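Local atomic coordinates of IL-4-inducing protein (Schistosoma mansoni, PDB entry 4EL6), a protein that triggers interleukin-4 release from basophils independently of antigen, through IgE binding mediated by its crystallin fold. Residues V40-V45 with E51-Y56; S89-I94 with V101-Q106. One frame throughout, in Å; residues are numbered along the deposited sequence.

Contact 1: V40-V45 with E51-Y56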
loop_
_atom_site.group_PDB
_atom_site.type_symbol
_atom_site.label_atom_id
_atom_site.label_comp_id
_atom_site.label_asym_id
_atom_site.label_seq_id
_atom_site.Cartn_x
_atom_site.Cartn_y
_atom_site.Cartn_z
ATOM N N VAL A 40 4.221 -4.956 4.346
ATOM C CA VAL A 40 3.513 -3.698 4.231
ATOM C C VAL A 40 2.316 -3.768 5.154
ATOM O O VAL A 40 1.627 -4.775 5.198
ATOM C CB VAL A 40 3.014 -3.502 2.799
ATOM C CG1 VAL A 40 2.207 -2.267 2.668
ATOM C CG2 VAL A 40 4.180 -3.562 1.815
ATOM N N CYS A 41 2.048 -2.671 5.868
ATOM C CA CYS A 41 0.894 -2.589 6.738
ATOM C C CYS A 41 0.215 -1.223 6.601
ATOM O O CYS A 41 0.830 -0.224 6.273
ATOM C CB CYS A 41 1.330 -2.633 8.173
ATOM S SG CYS A 41 2.140 -4.187 8.667
ATOM N N VAL A 42 -1.031 -1.195 7.042
ATOM C CA VAL A 42 -1.797 0.011 7.283
ATOM C C VAL A 42 -2.302 -0.053 8.722
ATOM O O VAL A 42 -2.886 -1.054 9.121
ATOM C CB VAL A 42 -3.009 0.124 6.354
ATOM C CG1 VAL A 42 -3.727 1.432 6.637
ATOM C CG2 VAL A 42 -2.613 -0.015 4.888
ATOM N N PRO A 43 -2.038 0.982 9.484
ATOM C CA PRO A 43 -2.471 0.967 10.901
ATOM C C PRO A 43 -3.986 0.845 11.071
ATOM O O PRO A 43 -4.788 1.239 10.201
ATOM C CB PRO A 43 -1.933 2.289 11.453
ATOM C CG PRO A 43 -0.880 2.721 10.540
ATOM C CD PRO A 43 -1.177 2.137 9.174
ATOM N N PHE A 44 -4.379 0.307 12.237
ATOM C CA PHE A 44 -5.730 0.266 12.624
ATOM C C PHE A 44 -6.206 1.664 12.939
ATOM O O PHE A 44 -5.432 2.472 13.372
ATOM C CB PHE A 44 -5.869 -0.618 13.856
ATOM C CG PHE A 44 -6.099 -2.061 13.525
ATOM C CD1 PHE A 44 -7.352 -2.481 13.111
ATOM C CD2 PHE A 44 -5.065 -3.009 13.645
ATOM C CE1 PHE A 44 -7.573 -3.824 12.817
ATOM C CE2 PHE A 44 -5.287 -4.366 13.394
ATOM C CZ PHE A 44 -6.536 -4.778 12.962
ATOM N N VAL A 45 -7.470 1.906 12.690
ATOM C CA VAL A 45 -8.145 3.130 13.025
ATOM C C VAL A 45 -9.248 2.775 14.045
ATOM O O VAL A 45 -9.000 2.782 15.251
ATOM C CB VAL A 45 -8.735 3.721 11.715
ATOM C CG1 VAL A 45 -9.747 4.813 12.000
ATOM C CG2 VAL A 45 -7.599 4.278 10.881
ATOM N N GLU A 51 -12.013 8.842 6.984
ATOM C CA GLU A 51 -12.698 7.688 7.608
ATOM C C GLU A 51 -11.620 6.613 7.909
ATOM O O GLU A 51 -10.581 6.858 8.654
ATOM C CB GLU A 51 -13.856 7.219 6.658
ATOM C CG GLU A 51 -14.741 6.040 7.093
ATOM C CD GLU A 51 -15.147 6.033 8.581
ATOM O OE1 GLU A 51 -15.250 7.111 9.224
ATOM O OE2 GLU A 51 -15.388 4.919 9.121
ATOM N N ARG A 52 -11.802 5.474 7.254
ATOM C CA ARG A 52 -10.833 4.431 7.295
ATOM C C ARG A 52 -9.975 4.576 6.055
ATOM O O ARG A 52 -10.502 4.609 4.939
ATOM C CB ARG A 52 -11.538 3.089 7.366
ATOM C CG ARG A 52 -12.502 3.043 8.563
ATOM C CD ARG A 52 -13.445 1.868 8.529
ATOM N NE ARG A 52 -14.471 2.004 7.506
ATOM C CZ ARG A 52 -15.123 0.975 6.963
ATOM N NH1 ARG A 52 -14.852 -0.280 7.316
ATOM N NH2 ARG A 52 -16.043 1.194 6.042
ATOM N N PRO A 53 -8.641 4.665 6.250
ATOM C CA PRO A 53 -7.749 4.682 5.103
ATOM C C PRO A 53 -7.767 3.359 4.350
ATOM O O PRO A 53 -8.047 2.284 4.915
ATOM C CB PRO A 53 -6.389 4.905 5.708
ATOM C CG PRO A 53 -6.506 4.444 7.116
ATOM C CD PRO A 53 -7.909 4.732 7.514
ATOM N N TYR A 54 -7.579 3.451 3.029
ATOM C CA TYR A 54 -7.450 2.244 2.202
ATOM C C TYR A 54 -6.384 2.555 1.176
ATOM O O TYR A 54 -6.426 3.626 0.599
ATOM C CB TYR A 54 -8.772 1.850 1.497
ATOM C CG TYR A 54 -8.716 0.452 0.934
ATOM C CD1 TYR A 54 -8.178 0.204 -0.331
ATOM C CD2 TYR A 54 -9.208 -0.619 1.629
ATOM C CE1 TYR A 54 -8.060 -1.057 -0.831
ATOM C CE2 TYR A 54 -9.124 -1.903 1.138
ATOM C CZ TYR A 54 -8.568 -2.116 -0.128
ATOM O OH TYR A 54 -8.457 -3.368 -0.611
ATOM N N TRP A 55 -5.430 1.641 0.959
ATOM C CA TRP A 55 -4.302 1.933 0.088
ATOM C C TRP A 55 -4.228 0.955 -1.064
ATOM O O TRP A 55 -4.405 -0.238 -0.869
ATOM C CB TRP A 55 -3.015 1.888 0.871
ATOM C CG TRP A 55 -2.844 2.983 1.891
ATOM C CD1 TRP A 55 -3.367 3.051 3.191
ATOM C CD2 TRP A 55 -2.111 4.194 1.693
ATOM N NE1 TRP A 55 -2.983 4.252 3.804
ATOM C CE2 TRP A 55 -2.187 4.946 2.957
ATOM C CE3 TRP A 55 -1.330 4.713 0.633
ATOM C CZ2 TRP A 55 -1.505 6.133 3.105
ATOM C CZ3 TRP A 55 -0.651 5.921 0.843
ATOM C CH2 TRP A 55 -0.784 6.595 2.059
ATOM N N TYR A 56 -3.997 1.443 -2.283
ATOM C CA TYR A 56 -3.702 0.602 -3.435
ATOM C C TYR A 56 -2.246 0.733 -3.855
ATOM O O TYR A 56 -1.675 1.842 -4.004
ATOM C CB TYR A 56 -4.596 1.014 -4.599
ATOM C CG TYR A 56 -6.007 0.493 -4.494
ATOM C CD1 TYR A 56 -6.238 -0.875 -4.504
ATOM C CD2 TYR A 56 -7.092 1.371 -4.358
ATOM C CE1 TYR A 56 -7.536 -1.363 -4.424
ATOM C CE2 TYR A 56 -8.369 0.845 -4.229
ATOM C CZ TYR A 56 -8.550 -0.495 -4.343
ATOM O OH TYR A 56 -9.842 -0.992 -4.239
#
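Val42 and Val45 pack against Pro53 and Trp55 between the two antiparallel sheets of this crystallin fold. The loop that follows strand 39-41 of one sheet packs on strand 52-58 of the other. The touching parts run in nearly opposite directions, 173° apart, yet no hydrogen bond joins the two segments. Side-chain packing brings them together.

The buried side is built around Val42. Both of its methyl groups meet the indole at CD1. Val42 CG2 lies 3.6 Å from Trp55 CD1, and Val42 CG1 lies 3.8 Å from the same atom. The branch CG1 stands opposite the backbone N (chi1 -178°), where it also reaches the proline ring, with Val42 CG1 4.1 Å from Pro53 CG. One methyl group therefore bridges the tryptophan and the proline. Leu70 of strand 67-71 packs on Val42 as well. The indole touches Leu9 in the first sheet and Ile90 and Arg92 in its own. Trp55 NE1 donates to the carbonyl oxygen of Tyr7, and this bond, together with the packing, probably holds the ring in place.

The other side opens to solvent. Val45 and Glu51 are exposed, and the linking residues 46-50 are not modelled, consistent with a mobile loop. Val45 CG1 lies 4.0 Å from Glu51 O, a loose approach. The Glu51 side chain turns to charged neighbours instead. Its OE2 forms a salt bridge with Arg52 NE at 3.5 Å and another with Lys97. These charges lie outside the apolar packing.

Even this exposed end has one close point. The second methyl group of Val45 presses on the proline beside its ring nitrogen, with Val45 CG2 only 3.4 Å from Pro53 CD, tighter than usual for two carbons.

Contact 2: S89-I94 with V101-Q106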
loop_
_atom_site.group_PDB
_atom_site.type_symbol
_atom_site.label_atom_id
_atom_site.label_comp_id
_atom_site.label_asym_id
_atom_site.label_seq_id
_atom_site.Cartn_x
_atom_site.Cartn_y
_atom_site.Cartn_z
ATOM N N SER A 89 3.716 2.586 -8.107
ATOM C CA SER A 89 2.886 3.754 -7.687
ATOM C C SER A 89 1.992 3.319 -6.557
ATOM O O SER A 89 1.666 2.118 -6.361
ATOM C CB SER A 89 2.131 4.398 -8.836
ATOM O OG SER A 89 1.197 3.529 -9.516
ATOM N N ILE A 90 1.495 4.280 -5.824
ATOM C CA ILE A 90 0.735 3.995 -4.649
ATOM C C ILE A 90 -0.380 5.023 -4.594
ATOM O O ILE A 90 -0.082 6.244 -4.681
ATOM C CB ILE A 90 1.595 4.152 -3.346
ATOM C CG1 ILE A 90 2.787 3.125 -3.304
ATOM C CG2 ILE A 90 0.678 4.064 -2.131
ATOM C CD1 ILE A 90 3.789 3.405 -2.215
ATOM N N LYS A 91 -1.613 4.586 -4.360
ATOM C CA LYS A 91 -2.757 5.520 -4.226
ATOM C C LYS A 91 -3.384 5.416 -2.842
ATOM O O LYS A 91 -3.614 4.339 -2.368
ATOM C CB LYS A 91 -3.806 5.341 -5.270
ATOM C CG LYS A 91 -4.817 6.472 -5.278
ATOM C CD LYS A 91 -5.784 6.376 -6.443
ATOM C CE LYS A 91 -5.184 7.089 -7.645
ATOM N NZ LYS A 91 -6.210 7.479 -8.646
ATOM N N ARG A 92 -3.522 6.552 -2.197
ATOM C CA ARG A 92 -4.215 6.662 -0.916
ATOM C C ARG A 92 -5.682 6.999 -1.127
ATOM O O ARG A 92 -6.033 7.940 -1.862
ATOM C CB ARG A 92 -3.570 7.733 -0.037
ATOM C CG ARG A 92 -4.239 7.920 1.343
ATOM C CD ARG A 92 -3.588 9.032 2.176
ATOM N NE ARG A 92 -4.394 9.300 3.345
ATOM C CZ ARG A 92 -4.177 10.303 4.197
ATOM N NH1 ARG A 92 -3.136 11.128 4.056
ATOM N NH2 ARG A 92 -5.029 10.498 5.206
ATOM N N CYS A 93 -6.528 6.140 -0.559
ATOM C CA CYS A 93 -7.939 6.269 -0.684
ATOM C C CYS A 93 -8.665 6.196 0.649
ATOM O O CYS A 93 -8.063 6.138 1.734
ATOM C CB CYS A 93 -8.420 5.149 -1.585
ATOM S SG CYS A 93 -7.518 5.089 -3.179
ATOM N N ILE A 94 -10.000 6.181 0.536
ATOM C CA ILE A 94 -10.865 6.152 1.710
ATOM C C ILE A 94 -11.797 5.002 1.560
ATOM O O ILE A 94 -12.307 4.745 0.446
ATOM C CB ILE A 94 -11.669 7.452 1.851
ATOM C CG1 ILE A 94 -10.732 8.570 2.249
ATOM C CG2 ILE A 94 -12.774 7.309 2.917
ATOM C CD1 ILE A 94 -11.351 9.942 2.060
ATOM N N VAL A 101 -14.710 1.656 -1.640
ATOM C CA VAL A 101 -13.545 2.465 -1.888
ATOM C C VAL A 101 -13.831 2.948 -3.251
ATOM O O VAL A 101 -14.027 2.134 -4.174
ATOM C CB VAL A 101 -12.243 1.586 -1.884
ATOM C CG1 VAL A 101 -10.993 2.419 -1.999
ATOM C CG2 VAL A 101 -12.149 0.743 -0.610
ATOM N N GLU A 102 -13.846 4.259 -3.416
ATOM C CA GLU A 102 -14.283 4.854 -4.675
ATOM C C GLU A 102 -13.146 5.368 -5.583
ATOM O O GLU A 102 -13.412 5.782 -6.757
ATOM C CB GLU A 102 -15.319 5.982 -4.396
ATOM C CG GLU A 102 -16.693 5.493 -3.856
ATOM C CD GLU A 102 -17.732 5.072 -4.946
ATOM O OE1 GLU A 102 -17.624 5.528 -6.134
ATOM O OE2 GLU A 102 -18.680 4.287 -4.626
ATOM N N CYS A 103 -11.903 5.347 -5.089
ATOM C CA CYS A 103 -10.836 6.095 -5.744
ATOM C C CYS A 103 -10.389 5.570 -7.104
ATOM O O CYS A 103 -9.716 6.291 -7.857
ATOM C CB CYS A 103 -9.633 6.209 -4.859
ATOM S SG CYS A 103 -8.874 4.585 -4.551
ATOM N N ILE A 104 -10.719 4.333 -7.471
ATOM C CA ILE A 104 -10.259 3.872 -8.789
ATOM C C ILE A 104 -11.427 3.806 -9.795
ATOM O O ILE A 104 -11.189 3.540 -11.014
ATOM C CB ILE A 104 -9.431 2.550 -8.725
ATOM C CG1 ILE A 104 -10.131 1.470 -7.914
ATOM C CG2 ILE A 104 -8.006 2.771 -8.142
ATOM C CD1 ILE A 104 -9.456 0.126 -8.005
ATOM N N ASN A 105 -12.649 4.124 -9.318
ATOM C CA ASN A 105 -13.896 4.140 -10.118
ATOM C C ASN A 105 -13.833 5.282 -11.131
ATOM O O ASN A 105 -13.180 6.311 -10.874
ATOM C CB ASN A 105 -15.154 4.370 -9.245
ATOM C CG ASN A 105 -15.407 3.235 -8.264
ATOM O OD1 ASN A 105 -14.878 2.139 -8.416
ATOM N ND2 ASN A 105 -16.232 3.501 -7.246
ATOM N N GLN A 106 -14.525 5.115 -12.262
ATOM C CA GLN A 106 -14.634 6.204 -13.221
ATOM C C GLN A 106 -15.605 7.289 -12.712
ATOM O O GLN A 106 -16.476 7.011 -11.881
ATOM C CB GLN A 106 -15.031 5.701 -14.599
ATOM C CG GLN A 106 -14.533 6.642 -15.692
ATOM C CD GLN A 106 -15.292 6.455 -16.983
ATOM O OE1 GLN A 106 -15.580 5.323 -17.364
ATOM N NE2 GLN A 106 -15.635 7.555 -17.661
ATOM O OXT GLN A 106 -15.505 8.477 -13.084
HETATM O O HOH W 1 -8.282 8.891 -7.984
HETATM O O HOH W 2 -11.648 6.134 -2.220
HETATM O O HOH W 3 -14.430 5.667 -1.010
#
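Val101 meets the flat peptide group of Ile94 at its carbonyl oxygen. Neither segment contains an aromatic ring, and the flat groups that matter here are the Ile94 peptide and, within the tail, the ends of Glu102 and Asn105. The motif is a disulfide-closed loop between strand 89-95 of the crystallin fold and the C-terminal tail. Val101 CA lies 3.5 Å from Ile94 O, in a CA-H...O contact with an angle of 161° at the hydrogen. Glu102 OE1 accepts a weak hydrogen bond from Asn105 ND2, within a type I turn from Glu102 to Asn105.

The covalent link is Cys93 to Cys103. Its SG-SG bond is 2.0 Å long with a chi3 of 82°, close to the 90° that disulfides prefer. The two sulfurs leave their backbones differently. Cys93 SG stands opposite its own carbonyl carbon, whereas Cys103 SG lies between the backbone N and the carbonyl carbon (chi1 65°). Val101 packs beside the bridge, with its CG1 3.8 Å from Cys93 CB. The Cys103 side chain also touches Tyr56 on the neighbouring strand.

Lys91 lies alongside the Cys103 sulfur. Its CD is 4.0 Å from Cys103 SG, and the chain then bends at chi3. The ammonium group forms a cation-pi contact with Tyr63.

No direct hydrogen bond crosses between the segments. Water makes the polar links instead. One molecule donates to Ile94 O and accepts from Glu102 N, so it joins the strand to the tail next to the CA-H...O contact. A second accepts from Ile94 N and, weakly, from Glu102 N. Near Lys91 a third water accepts a hydrogen bond from Lys91 NZ at 2.6 Å and donates to Cys103 O at 3.0 Å.

From the N terminus the chain first lays down strands 9-12 and 21-24. Strand 39-41 then joins 9-12 in the first sheet. Contact 1 closes the short loop 46-50, where the chain passes from that sheet to strand 52-58 of the second. Strand 67-71 and then strand 75-76 follow, the latter in the first sheet. Strand 89-95 completes the second sheet, and contact 2 closes the loop that brings the C-terminal tail back onto it. The two contacts lie in series, neither nested nor crossing. They meet where strands 52-58 and 89-95 pair, with probable backbone hydrogen bonds from Cys93 to Tyr54 and from Lys91 to Tyr56.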